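PDB 2YKH: probable sensor histidine kinase pdtas from Mycobacterium tuberculosis, which probably autophosphorylates on a histidine in response to c-di-GMP and signals to its partner PdtaR, here as the N-terminal part with GAF and PAS-like regions. Local coordinates for residues H232-H237 with M249-D254; S173-R178 with T259-T264; G182-D187 with I278-V283; A152-R157 with L267-R272; H204-T209 with D219-L224. All blocks are in the same frame, centred on the assembly; numbering follows the deposited sequence.

In the fold
Contacts 1, 3 and 5 lie within the PAS-like region; contact 2 brings the loop after helix 143-161 onto its sheet, and contact 4 ties that helix, which runs out of the GAF region, to strand 258-269. Contacts 1 to 4 reach one five-stranded antiparallel sheet: contact 3 pairs strands 183-186 and 272-282, contacts 2 and 4 share strand 258-269, and contact 1 sets helix 228-241 on strand 250-255. Centres of contacts 2 and 3 are about 9 Å apart, those of contacts 4 and 5 about 29 Å. Along the chain contact 5 closes before contact 1 opens, both nested within the others. Contacts 1 and 5 are local closures; contacts 2 to 4 span some 80 to 110 residues.

Contact 1: residues H232-H237 with M249-D254; sequences HEVDEH and MRMEVD
M251 sets out with CG between its backbone N and carbonyl carbon (chi1 45°) and bends again at its next two torsions, a folded course that carries its CE methyl to the helix. H237, on helix 228-241, reaches the other way, its ring brought toward the strand by a CG anti to N (chi1 167°). The M251 CE methyl ends 3.9 Å from V234 CA and 4.1 Å from H237 CB, lying against the backbone of the helix. Two methionine sulfurs attend the H237 ring: M249 SD sits 4.2 Å from the ring centroid and M251 SD 4.8 Å from it, both approaching obliquely. M249 and H237 slide past one another in opposite directions, and CB and CG of M249 also come 3.7 Å from H237 CE1. Further along the strand, V234 CG2 meets V253 CG1 at 4.1 Å. The short helix and strand segments run at 145° to each other, with helix 228-241 set against the outermost strand of the PAS-like sheet. H237 NE2 is hydrogen-bonded to T264 OG1 on the adjacent strand, and M249 N is bonded to the same hydroxyl. The ring is therefore held by a polar bond at one end while two polarisable thioethers lie obliquely against it.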
# COMPACT_ATOMS: atom_id res chain seq x y z
N HIS A 232 23.32 -0.12 10.47
CA HIS A 232 23.78 0.47 9.24
C HIS A 232 22.91 0.06 8.06
O HIS A 232 22.62 0.89 7.21
CB HIS A 232 25.24 0.13 8.98
CG HIS A 232 25.77 0.73 7.72
ND1 HIS A 232 25.85 2.10 7.54
CD2 HIS A 232 26.21 0.17 6.58
CE1 HIS A 232 26.33 2.35 6.34
NE2 HIS A 232 26.56 1.19 5.73
N GLU A 233 22.48 -1.20 8.02
CA GLU A 233 21.57 -1.67 6.98
C GLU A 233 20.37 -0.75 6.85
O GLU A 233 20.02 -0.37 5.75
CB GLU A 233 21.16 -3.12 7.22
CG GLU A 233 21.75 -4.05 6.17
CD GLU A 233 21.98 -5.46 6.65
OE1 GLU A 233 21.33 -5.91 7.62
OE2 GLU A 233 22.83 -6.13 6.01
N VAL A 234 19.79 -0.37 7.99
CA VAL A 234 18.64 0.52 8.04
C VAL A 234 19.04 1.91 7.57
O VAL A 234 18.36 2.49 6.75
CB VAL A 234 18.01 0.60 9.46
CG1 VAL A 234 16.75 1.46 9.47
CG2 VAL A 234 17.68 -0.79 9.98
N ASP A 235 20.14 2.42 8.10
CA ASP A 235 20.73 3.69 7.65
C ASP A 235 20.93 3.69 6.13
O ASP A 235 20.38 4.54 5.44
CB ASP A 235 22.06 3.96 8.37
CG ASP A 235 22.53 5.42 8.28
OD1 ASP A 235 22.18 6.12 7.31
OD2 ASP A 235 23.27 5.87 9.18
N GLU A 236 21.70 2.72 5.64
CA GLU A 236 21.88 2.52 4.21
C GLU A 236 20.54 2.68 3.50
O GLU A 236 20.42 3.51 2.61
CB GLU A 236 22.47 1.13 3.95
CG GLU A 236 23.02 0.88 2.53
CD GLU A 236 24.49 1.30 2.36
OE1 GLU A 236 24.79 2.52 2.52
OE2 GLU A 236 25.35 0.42 2.08
N HIS A 237 19.53 1.91 3.91
CA HIS A 237 18.28 1.79 3.15
C HIS A 237 17.44 3.05 3.10
O HIS A 237 16.85 3.36 2.08
CB HIS A 237 17.43 0.63 3.67
CG HIS A 237 16.03 0.66 3.15
ND1 HIS A 237 15.69 0.20 1.89
CD2 HIS A 237 14.88 1.12 3.70
CE1 HIS A 237 14.40 0.35 1.70
NE2 HIS A 237 13.88 0.92 2.78
N MET A 249 11.69 -2.27 1.16
CA MET A 249 12.25 -3.43 1.82
C MET A 249 11.55 -3.74 3.13
O MET A 249 10.88 -2.89 3.71
CB MET A 249 13.75 -3.27 2.04
CG MET A 249 14.56 -3.27 0.75
SD MET A 249 16.31 -2.90 0.91
CE MET A 249 16.95 -4.46 1.52
N ARG A 250 11.68 -5.00 3.55
CA ARG A 250 11.20 -5.47 4.83
C ARG A 250 12.40 -6.00 5.60
O ARG A 250 13.20 -6.77 5.07
CB ARG A 250 10.18 -6.60 4.65
CG ARG A 250 9.12 -6.34 3.58
CD ARG A 250 8.16 -7.53 3.36
NE ARG A 250 7.45 -7.42 2.08
CZ ARG A 250 6.30 -6.76 1.91
NH1 ARG A 250 5.73 -6.18 2.95
NH2 ARG A 250 5.71 -6.69 0.70
N MET A 251 12.55 -5.56 6.83
CA MET A 251 13.62 -6.06 7.71
C MET A 251 13.12 -6.21 9.14
O MET A 251 12.38 -5.37 9.62
CB MET A 251 14.90 -5.20 7.63
CG MET A 251 14.71 -3.66 7.68
SD MET A 251 15.05 -2.67 6.16
CE MET A 251 16.83 -2.46 6.28
N GLU A 252 13.49 -7.30 9.80
CA GLU A 252 13.21 -7.50 11.21
C GLU A 252 14.44 -7.09 12.04
O GLU A 252 15.49 -7.70 11.93
CB GLU A 252 12.80 -8.96 11.44
CG GLU A 252 12.43 -9.34 12.87
CD GLU A 252 11.99 -10.79 13.01
OE1 GLU A 252 10.88 -11.15 12.56
OE2 GLU A 252 12.76 -11.59 13.58
N VAL A 253 14.32 -6.05 12.85
CA VAL A 253 15.42 -5.62 13.73
C VAL A 253 15.15 -5.82 15.22
O VAL A 253 14.02 -5.87 15.65
CB VAL A 253 15.84 -4.14 13.49
CG1 VAL A 253 16.80 -4.04 12.34
CG2 VAL A 253 14.64 -3.25 13.26
N ASP A 254 16.22 -5.94 16.00
CA ASP A 254 16.15 -5.95 17.44
C ASP A 254 16.61 -4.57 17.89
O ASP A 254 17.60 -4.04 17.39
CB ASP A 254 17.08 -7.00 18.04
CG ASP A 254 16.57 -8.43 17.86
OD1 ASP A 254 15.41 -8.68 17.51
OD2 ASP A 254 17.39 -9.34 18.10

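Contact 2: residues S173-R178 with T259-T264; sequences SRSSPR and TVLLRT
This is a loop-on-sheet contact, a van der Waals meeting of carbon with carbon and oxygen: the connection from helix 143-161 to strand 183-186 lies across strand 258-269 of the PAS-like sheet. P177 supplies most of the loop's buried surface. Its CD rests 3.9 Å from R263 CB and 4.2 Å from L261 CD1, while its CG lies 3.8 Å from the L261 carbonyl O. The proline ring and the leucine side chain cross at about a right angle, and L261 reaches on until CD1 comes 3.8 Å from S175 O and 4.0 Å from S175 OG. S176 adds its hydroxyl, whose OG is turned anti to the backbone N (chi1 178°) and lies 3.9 Å from R263 CG. Ahead of these residues S173 OG accepts from S175 N at 3.1 Å, forming an ST turn. R263 has two roles. Its CB and CG are packing surface for P177 and S176, and a bend at chi2 (-104°) swings the guanidinium away to a salt bridge with E30, in the GAF region, whose carboxylate R250 also binds. The loop thus sits on the aliphatic stem of an arginine whose charge is probably offset in part by E30, shared with R250, which makes the contact part of the seam between the two regions.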
# COMPACT_ATOMS: atom_id res chain seq x y z
N SER A 173 5.85 -10.84 1.46
CA SER A 173 5.69 -11.47 2.82
C SER A 173 4.28 -11.65 3.37
O SER A 173 3.41 -10.79 3.24
CB SER A 173 6.55 -10.78 3.91
OG SER A 173 6.32 -11.38 5.19
N ARG A 174 4.11 -12.78 4.06
CA ARG A 174 2.87 -13.21 4.66
C ARG A 174 2.66 -12.55 6.01
O ARG A 174 1.53 -12.33 6.43
CB ARG A 174 2.93 -14.73 4.85
CG ARG A 174 1.61 -15.44 4.98
CD ARG A 174 1.86 -16.91 5.25
NE ARG A 174 1.50 -17.79 4.15
CZ ARG A 174 2.29 -18.12 3.11
NH1 ARG A 174 3.51 -17.62 3.00
NH2 ARG A 174 1.83 -18.95 2.18
N SER A 175 3.75 -12.24 6.70
CA SER A 175 3.64 -11.74 8.06
C SER A 175 3.74 -10.21 8.16
O SER A 175 3.53 -9.65 9.24
CB SER A 175 4.69 -12.41 8.95
OG SER A 175 5.98 -11.85 8.76
N SER A 176 4.06 -9.57 7.03
CA SER A 176 4.26 -8.11 6.90
C SER A 176 3.26 -7.22 7.68
O SER A 176 2.08 -7.53 7.74
CB SER A 176 4.25 -7.76 5.41
OG SER A 176 4.39 -6.36 5.22
N PRO A 177 3.72 -6.08 8.23
CA PRO A 177 2.89 -5.29 9.11
C PRO A 177 1.67 -4.72 8.41
O PRO A 177 1.75 -4.29 7.26
CB PRO A 177 3.79 -4.14 9.53
CG PRO A 177 5.11 -4.47 9.07
CD PRO A 177 4.95 -5.34 7.91
N ARG A 178 0.54 -4.72 9.11
CA ARG A 178 -0.65 -4.07 8.61
C ARG A 178 -0.52 -2.59 8.96
O ARG A 178 0.12 -2.24 9.95
CB ARG A 178 -1.91 -4.67 9.26
CG ARG A 178 -2.06 -6.20 9.18
CD ARG A 178 -1.98 -6.74 7.74
NE ARG A 178 -2.17 -8.18 7.71
CZ ARG A 178 -3.35 -8.76 7.52
NH1 ARG A 178 -4.43 -8.00 7.36
NH2 ARG A 178 -3.47 -10.08 7.51
N THR A 259 11.61 -6.26 19.40
CA THR A 259 11.87 -6.67 18.02
C THR A 259 10.76 -6.14 17.12
O THR A 259 9.62 -6.55 17.25
CB THR A 259 11.91 -8.19 17.87
OG1 THR A 259 12.94 -8.73 18.70
CG2 THR A 259 12.19 -8.57 16.44
N VAL A 260 11.11 -5.22 16.23
CA VAL A 260 10.13 -4.63 15.34
C VAL A 260 10.32 -5.15 13.91
O VAL A 260 11.42 -5.48 13.50
CB VAL A 260 10.18 -3.09 15.38
CG1 VAL A 260 10.01 -2.61 16.79
CG2 VAL A 260 11.48 -2.55 14.79
N LEU A 261 9.23 -5.23 13.17
CA LEU A 261 9.26 -5.57 11.76
C LEU A 261 9.01 -4.28 11.02
O LEU A 261 8.07 -3.57 11.32
CB LEU A 261 8.12 -6.53 11.46
CG LEU A 261 8.27 -7.64 10.43
CD1 LEU A 261 6.90 -8.25 10.17
CD2 LEU A 261 8.86 -7.13 9.16
N LEU A 262 9.87 -3.94 10.07
CA LEU A 262 9.79 -2.65 9.39
C LEU A 262 9.53 -2.90 7.94
O LEU A 262 9.99 -3.91 7.38
CB LEU A 262 11.11 -1.91 9.50
CG LEU A 262 11.44 -1.33 10.85
CD1 LEU A 262 12.88 -0.98 10.85
CD2 LEU A 262 10.60 -0.12 11.08
N ARG A 263 8.78 -1.99 7.31
CA ARG A 263 8.42 -2.17 5.91
C ARG A 263 8.31 -0.82 5.26
O ARG A 263 7.54 0.02 5.67
CB ARG A 263 7.14 -2.98 5.76
CG ARG A 263 6.98 -3.58 4.40
CD ARG A 263 5.99 -2.82 3.58
NE ARG A 263 6.21 -2.90 2.14
CZ ARG A 263 5.33 -3.41 1.28
NH1 ARG A 263 4.18 -3.92 1.72
NH2 ARG A 263 5.61 -3.41 -0.02
N THR A 264 9.11 -0.63 4.22
CA THR A 264 9.16 0.66 3.57
C THR A 264 8.44 0.63 2.23
O THR A 264 8.37 -0.39 1.57
CB THR A 264 10.61 1.13 3.42
OG1 THR A 264 11.36 0.12 2.74
CG2 THR A 264 11.24 1.37 4.80

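Contact 3: residues G182-D187 with I278-V283; sequences GFIRLD and ILIRDV
F183 and L279 face each other as a non-hydrogen-bonded antiparallel pair, with both side chains on the same face of the sheet. The phenyl ring crosses the leucine obliquely: F183 CD1 is 3.6 Å from L279 CD2, the branch that turns in toward the ring. On the other face I184 and I278 form the hydrogen-bonded pair, their CB atoms 4.2 Å apart. I278 reaches farther: CG1 lies anti to its carbonyl carbon, and a chi2 of 92° turns CD1 toward the next residue on that side, L186, where it comes 3.7 Å from L186 CG; these two side chains also cross obliquely. At the other end, I280 lays CG2 3.9 Å from G182 CA, while the rest of the side chain leads away from the strand.

The backbones are joined by three bonds. I278 N donates to I184 O at 3.0 Å, and in return I184 N donates to I278 O at 2.9 Å. The third bond runs from I280 N to G182 O at 3.0 Å, and the same oxygen takes a CA-H contact from L279. I184 faces A199 and Y203 of helix 197-205, whereas L279 packs on P177. Every touching residue is buried, and the three amides thus have their bonds within a largely hydrocarbon surround.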
# COMPACT_ATOMS: atom_id res chain seq x y z
N GLY A 182 1.50 0.02 12.81
CA GLY A 182 2.24 1.26 13.02
C GLY A 182 2.51 1.95 11.70
O GLY A 182 2.97 1.32 10.75
N PHE A 183 2.23 3.24 11.65
CA PHE A 183 2.35 4.00 10.41
C PHE A 183 3.16 5.27 10.60
O PHE A 183 2.93 6.01 11.57
CB PHE A 183 0.97 4.31 9.83
CG PHE A 183 1.02 4.97 8.50
CD1 PHE A 183 1.03 4.20 7.34
CD2 PHE A 183 1.07 6.36 8.39
CE1 PHE A 183 1.09 4.80 6.10
CE2 PHE A 183 1.12 6.98 7.15
CZ PHE A 183 1.14 6.20 6.01
N ILE A 184 4.09 5.51 9.68
CA ILE A 184 4.99 6.65 9.72
C ILE A 184 5.15 7.28 8.34
O ILE A 184 5.45 6.60 7.38
CB ILE A 184 6.40 6.24 10.20
CG1 ILE A 184 6.34 5.49 11.53
CG2 ILE A 184 7.30 7.44 10.33
CD1 ILE A 184 7.71 5.15 12.07
N ARG A 185 4.96 8.58 8.25
CA ARG A 185 5.04 9.27 6.97
C ARG A 185 6.34 10.03 6.94
O ARG A 185 6.56 10.90 7.77
CB ARG A 185 3.83 10.20 6.80
CG ARG A 185 3.76 10.98 5.48
CD ARG A 185 3.64 10.07 4.27
NE ARG A 185 4.67 10.42 3.31
CZ ARG A 185 4.45 10.99 2.13
NH1 ARG A 185 3.22 11.26 1.72
NH2 ARG A 185 5.48 11.27 1.35
N LEU A 186 7.20 9.67 6.00
CA LEU A 186 8.49 10.32 5.81
C LEU A 186 8.42 11.42 4.77
O LEU A 186 7.82 11.21 3.70
CB LEU A 186 9.53 9.29 5.38
CG LEU A 186 10.59 8.90 6.40
CD1 LEU A 186 11.84 8.34 5.70
CD2 LEU A 186 10.97 10.10 7.28
N ASP A 187 9.02 12.58 5.07
CA ASP A 187 9.11 13.66 4.09
C ASP A 187 10.38 13.46 3.25
O ASP A 187 11.22 12.62 3.61
CB ASP A 187 9.02 15.05 4.76
CG ASP A 187 10.34 15.51 5.40
OD1 ASP A 187 11.25 14.67 5.63
OD2 ASP A 187 10.47 16.73 5.68
N ILE A 278 6.60 4.18 6.07
CA ILE A 278 7.15 3.05 6.81
C ILE A 278 6.08 2.47 7.73
O ILE A 278 5.51 3.18 8.57
CB ILE A 278 8.37 3.44 7.71
CG1 ILE A 278 9.58 3.87 6.89
CG2 ILE A 278 8.76 2.28 8.62
CD1 ILE A 278 9.64 5.35 6.64
N LEU A 279 5.82 1.17 7.57
CA LEU A 279 4.96 0.44 8.48
C LEU A 279 5.84 -0.30 9.49
O LEU A 279 6.91 -0.78 9.15
CB LEU A 279 4.07 -0.54 7.71
CG LEU A 279 3.43 -0.11 6.39
CD1 LEU A 279 2.76 -1.29 5.74
CD2 LEU A 279 2.45 1.04 6.52
N ILE A 280 5.40 -0.37 10.75
CA ILE A 280 6.17 -1.02 11.79
C ILE A 280 5.25 -1.84 12.67
O ILE A 280 4.13 -1.45 12.94
CB ILE A 280 7.00 -0.01 12.62
CG1 ILE A 280 7.74 -0.70 13.77
CG2 ILE A 280 6.13 1.12 13.13
CD1 ILE A 280 8.79 0.18 14.46
N ARG A 281 5.75 -2.99 13.11
CA ARG A 281 4.98 -3.89 13.98
C ARG A 281 5.84 -4.39 15.12
O ARG A 281 6.86 -5.00 14.89
CB ARG A 281 4.46 -5.08 13.20
CG ARG A 281 3.43 -5.85 13.96
CD ARG A 281 3.11 -7.12 13.23
NE ARG A 281 2.33 -8.04 14.04
CZ ARG A 281 2.12 -9.30 13.70
NH1 ARG A 281 2.65 -9.78 12.57
NH2 ARG A 281 1.41 -10.10 14.48
N ASP A 282 5.42 -4.14 16.35
CA ASP A 282 6.16 -4.67 17.48
C ASP A 282 5.87 -6.15 17.58
O ASP A 282 4.79 -6.55 18.02
CB ASP A 282 5.82 -3.98 18.78
CG ASP A 282 6.63 -4.52 19.92
OD1 ASP A 282 7.35 -5.50 19.69
OD2 ASP A 282 6.55 -4.00 21.05
N VAL A 283 6.82 -6.96 17.13
CA VAL A 283 6.64 -8.41 17.19
C VAL A 283 7.43 -9.05 18.32
O VAL A 283 7.75 -10.23 18.26
CB VAL A 283 6.94 -9.10 15.85
CG1 VAL A 283 5.89 -8.72 14.84
CG2 VAL A 283 8.32 -8.74 15.35

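Contact 4: residues A152-R157 with L267-R272; sequences ATDLLR and LVVAGR
L155 and L267 make the enclosed part of this contact, and R157 over V269 makes its loose side. Although L155 leaves the helix pointing away from the strand, its branched end swings back until CD2 lies 4.1 Å from CD2 of L267, the two side chains crossing obliquely between buried surfaces. The preceding residue, D154, stands across the strand, its side chain crossing those of L267 and V269 at about a right angle. CG lies beside the backbone N (chi1 -78°), and the carboxylate spreads over two residues: OD2 is 4.1 Å from L267 CD1 and OD1 is 4.0 Å from V269 CG2. These are packing contacts only, for the polar end of D154 is answered elsewhere, by a salt bridge from OD2 to R185 NH1 on strand 183-186. That pairing probably keeps the acid ionised beside aliphatic groups.

Toward solvent the fit relaxes. R157 is exposed, and its chain bends at chi2 and chi3 to bring one face of the guanidinium over V269, with CG1 4.0 Å from NH2 and displaced toward the rim of the group. Beyond it the strand turns back on itself at A270 and G271; V269 and R272 bond to each other in both directions, closing a two-residue hairpin.

Residues 152-157 of helix 143-161 cross residues 267-269 at 64°. Farther along the same helix, E161 accepts a hydrogen bond from A270 N, so the hairpin is gripped at its tip as well. L155 also packs on L37 of helix 32-38, and V274 of strand 272-282 backs both L267 and V269, placing the contact between the GAF helices and the PAS-like sheet.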
# COMPACT_ATOMS: atom_id res chain seq x y z
N ALA A 152 -2.97 6.75 0.81
CA ALA A 152 -3.77 6.03 -0.20
C ALA A 152 -3.83 6.75 -1.56
O ALA A 152 -3.71 6.12 -2.61
CB ALA A 152 -5.16 5.78 0.32
N THR A 153 -4.01 8.07 -1.52
CA THR A 153 -4.02 8.87 -2.73
C THR A 153 -2.67 8.77 -3.43
O THR A 153 -2.58 8.57 -4.64
CB THR A 153 -4.36 10.34 -2.41
OG1 THR A 153 -5.65 10.41 -1.79
CG2 THR A 153 -4.35 11.20 -3.69
N ASP A 154 -1.61 8.88 -2.65
CA ASP A 154 -0.27 8.67 -3.15
C ASP A 154 -0.10 7.28 -3.79
O ASP A 154 0.50 7.17 -4.84
CB ASP A 154 0.76 8.90 -2.04
CG ASP A 154 1.03 10.38 -1.75
OD1 ASP A 154 0.57 11.27 -2.50
OD2 ASP A 154 1.75 10.66 -0.78
N LEU A 155 -0.62 6.22 -3.17
CA LEU A 155 -0.48 4.89 -3.76
C LEU A 155 -1.34 4.74 -5.01
O LEU A 155 -0.92 4.14 -5.99
CB LEU A 155 -0.78 3.79 -2.74
CG LEU A 155 0.21 3.61 -1.58
CD1 LEU A 155 -0.42 2.69 -0.62
CD2 LEU A 155 1.57 3.10 -2.06
N LEU A 156 -2.52 5.33 -4.98
CA LEU A 156 -3.38 5.30 -6.13
C LEU A 156 -2.73 5.94 -7.34
O LEU A 156 -2.87 5.47 -8.45
CB LEU A 156 -4.72 5.96 -5.82
CG LEU A 156 -5.73 5.05 -5.13
CD1 LEU A 156 -6.82 5.86 -4.47
CD2 LEU A 156 -6.32 4.03 -6.10
N ARG A 157 -1.99 7.01 -7.10
CA ARG A 157 -1.31 7.70 -8.17
C ARG A 157 -0.22 6.81 -8.73
O ARG A 157 -0.05 6.74 -9.95
CB ARG A 157 -0.69 8.99 -7.64
CG ARG A 157 -0.60 10.13 -8.61
CD ARG A 157 -1.83 11.05 -8.42
NE ARG A 157 -1.49 12.48 -8.40
CZ ARG A 157 -0.94 13.15 -9.41
NH1 ARG A 157 -0.64 12.54 -10.56
NH2 ARG A 157 -0.69 14.45 -9.28
N LEU A 267 7.72 6.74 -2.03
CA LEU A 267 6.60 7.47 -2.60
C LEU A 267 7.06 8.42 -3.71
O LEU A 267 7.92 9.27 -3.52
CB LEU A 267 5.79 8.16 -1.50
CG LEU A 267 5.08 7.18 -0.56
CD1 LEU A 267 4.46 7.93 0.59
CD2 LEU A 267 4.03 6.34 -1.28
N VAL A 268 6.47 8.22 -4.88
CA VAL A 268 6.89 8.90 -6.09
C VAL A 268 5.64 9.35 -6.84
O VAL A 268 4.80 8.55 -7.23
CB VAL A 268 7.75 7.94 -7.00
CG1 VAL A 268 8.10 8.59 -8.32
CG2 VAL A 268 9.04 7.52 -6.28
N VAL A 269 5.52 10.66 -7.00
CA VAL A 269 4.43 11.26 -7.75
C VAL A 269 5.01 11.94 -9.00
O VAL A 269 5.79 12.89 -8.89
CB VAL A 269 3.58 12.24 -6.85
CG1 VAL A 269 2.83 13.27 -7.67
CG2 VAL A 269 2.59 11.44 -5.96
N ALA A 270 4.65 11.41 -10.17
CA ALA A 270 5.05 11.97 -11.47
C ALA A 270 6.53 12.36 -11.57
O ALA A 270 6.87 13.51 -11.78
CB ALA A 270 4.15 13.16 -11.84
N GLY A 271 7.42 11.39 -11.41
CA GLY A 271 8.85 11.66 -11.49
C GLY A 271 9.56 11.92 -10.17
O GLY A 271 10.65 11.43 -9.95
N ARG A 272 8.94 12.69 -9.27
CA ARG A 272 9.66 13.11 -8.07
C ARG A 272 9.31 12.40 -6.77
O ARG A 272 8.13 12.11 -6.49
CB ARG A 272 9.59 14.64 -7.87
CG ARG A 272 8.23 15.21 -7.65
CD ARG A 272 8.33 16.59 -7.05
NE ARG A 272 7.15 16.91 -6.24
CZ ARG A 272 7.18 17.12 -4.93
NH1 ARG A 272 8.35 17.09 -4.28
NH2 ARG A 272 6.06 17.38 -4.26

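Contact 5: residues H204-T209 with D219-L224; sequences HRMGLT and DATRPL
L224 is the central piece of this contact, reaching into the bend that follows helix 197-205, with M206 and L208 closing round it. Its CG lies anti to the carbonyl carbon (chi1 -50°), and from there the two methyls part. CD1 goes between its partners, 3.9 Å from L208 CB and 4.1 Å from M206 CB. The other methyl lies against the backbone instead, with L224 CD2 3.7 Å from G207 C. Nearer the main chain, L224 CB comes 3.7 Å from M206 O. That bend is a Schellman motif: G207, with a positive phi of 110°, takes the chain out of the helix, and L224 lies against the main chain there.

M206 points toward the second segment but then folds at its last torsion (chi3 73°), leaving its CE 4.4 Å from T221 CG2, a looser touch. L208 extends its CD1 in the same general direction and meets A220 CB at 4.3 Å. Between the two segments the contact is hydrocarbon against hydrocarbon and peptide. The hydroxyl of T221 is occupied elsewhere, bonded to L217 O within its own helix and to Y203 OH.

Y203 also touches both L208 and L224, so helix 197-205 supplies a wall as well as the chain that leaves it. M206 also packs on V260 of strand 258-269 and I280 of strand 272-282, bringing the contact down to the sheet. R222 forms a salt bridge with D235 and packs on A231 and H232, linking the segment just after T221 to helix 228-241.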
# COMPACT_ATOMS: atom_id res chain seq x y z
N HIS A 204 8.88 3.61 21.28
CA HIS A 204 9.08 3.67 22.73
C HIS A 204 9.68 2.37 23.28
O HIS A 204 10.58 2.42 24.11
CB HIS A 204 7.80 4.07 23.46
CG HIS A 204 7.46 5.53 23.37
ND1 HIS A 204 6.17 6.00 23.54
CD2 HIS A 204 8.23 6.62 23.13
CE1 HIS A 204 6.17 7.32 23.41
NE2 HIS A 204 7.41 7.71 23.16
N ARG A 205 9.21 1.21 22.79
CA ARG A 205 9.75 -0.09 23.20
C ARG A 205 11.18 -0.30 22.73
O ARG A 205 11.93 -1.10 23.32
CB ARG A 205 8.92 -1.27 22.68
CG ARG A 205 7.46 -1.33 23.10
CD ARG A 205 7.20 -1.34 24.60
NE ARG A 205 6.08 -0.45 24.81
CZ ARG A 205 6.17 0.79 25.27
NH1 ARG A 205 7.34 1.27 25.64
NH2 ARG A 205 5.09 1.53 25.35
N MET A 206 11.55 0.39 21.65
CA MET A 206 12.91 0.28 21.10
C MET A 206 13.93 1.10 21.91
O MET A 206 15.14 0.98 21.69
CB MET A 206 12.93 0.72 19.65
CG MET A 206 12.18 -0.23 18.71
SD MET A 206 11.91 0.54 17.12
CE MET A 206 13.56 0.52 16.41
N GLY A 207 13.43 1.91 22.84
CA GLY A 207 14.27 2.70 23.70
C GLY A 207 14.22 4.18 23.41
O GLY A 207 14.91 4.96 24.09
N LEU A 208 13.41 4.56 22.42
CA LEU A 208 13.16 5.97 22.14
C LEU A 208 12.41 6.63 23.28
O LEU A 208 11.38 6.17 23.72
CB LEU A 208 12.39 6.17 20.83
CG LEU A 208 12.29 7.64 20.35
CD1 LEU A 208 13.63 8.20 19.82
CD2 LEU A 208 11.18 7.79 19.32
N THR A 209 12.96 7.75 23.73
CA THR A 209 12.47 8.48 24.89
C THR A 209 11.78 9.80 24.53
O THR A 209 10.99 10.31 25.32
CB THR A 209 13.64 8.83 25.81
OG1 THR A 209 14.72 9.32 25.01
CG2 THR A 209 14.10 7.60 26.55
N ASP A 219 18.35 9.60 12.45
CA ASP A 219 18.95 10.07 13.72
C ASP A 219 18.27 9.47 14.95
O ASP A 219 18.94 9.20 15.95
CB ASP A 219 18.94 11.60 13.83
CG ASP A 219 19.94 12.26 12.89
OD1 ASP A 219 20.57 11.56 12.06
OD2 ASP A 219 20.09 13.50 12.97
N ALA A 220 16.96 9.26 14.85
CA ALA A 220 16.17 8.66 15.92
C ALA A 220 16.32 7.16 15.98
O ALA A 220 16.37 6.60 17.06
CB ALA A 220 14.71 9.01 15.77
N THR A 221 16.43 6.51 14.82
CA THR A 221 16.38 5.05 14.73
C THR A 221 17.71 4.34 14.91
O THR A 221 17.77 3.30 15.58
CB THR A 221 15.73 4.62 13.40
OG1 THR A 221 14.53 5.36 13.22
CG2 THR A 221 15.37 3.14 13.40
N ARG A 222 18.77 4.87 14.31
CA ARG A 222 20.08 4.22 14.38
C ARG A 222 20.54 3.85 15.82
O ARG A 222 20.69 2.66 16.12
CB ARG A 222 21.16 5.01 13.63
CG ARG A 222 22.27 4.15 13.08
CD ARG A 222 23.58 4.90 12.98
NE ARG A 222 24.66 3.96 12.71
CZ ARG A 222 25.25 3.79 11.52
NH1 ARG A 222 24.87 4.52 10.48
NH2 ARG A 222 26.22 2.89 11.39
N PRO A 223 20.71 4.85 16.71
CA PRO A 223 21.20 4.57 18.06
C PRO A 223 20.47 3.41 18.75
O PRO A 223 21.03 2.78 19.64
CB PRO A 223 20.90 5.86 18.82
CG PRO A 223 20.83 6.89 17.81
CD PRO A 223 20.32 6.26 16.57
N LEU A 224 19.25 3.15 18.31
CA LEU A 224 18.39 2.20 19.00
C LEU A 224 18.60 0.78 18.52
O LEU A 224 18.38 -0.17 19.28
CB LEU A 224 16.92 2.58 18.86
CG LEU A 224 16.49 4.02 19.17
CD1 LEU A 224 15.03 4.18 18.81
CD2 LEU A 224 16.72 4.35 20.63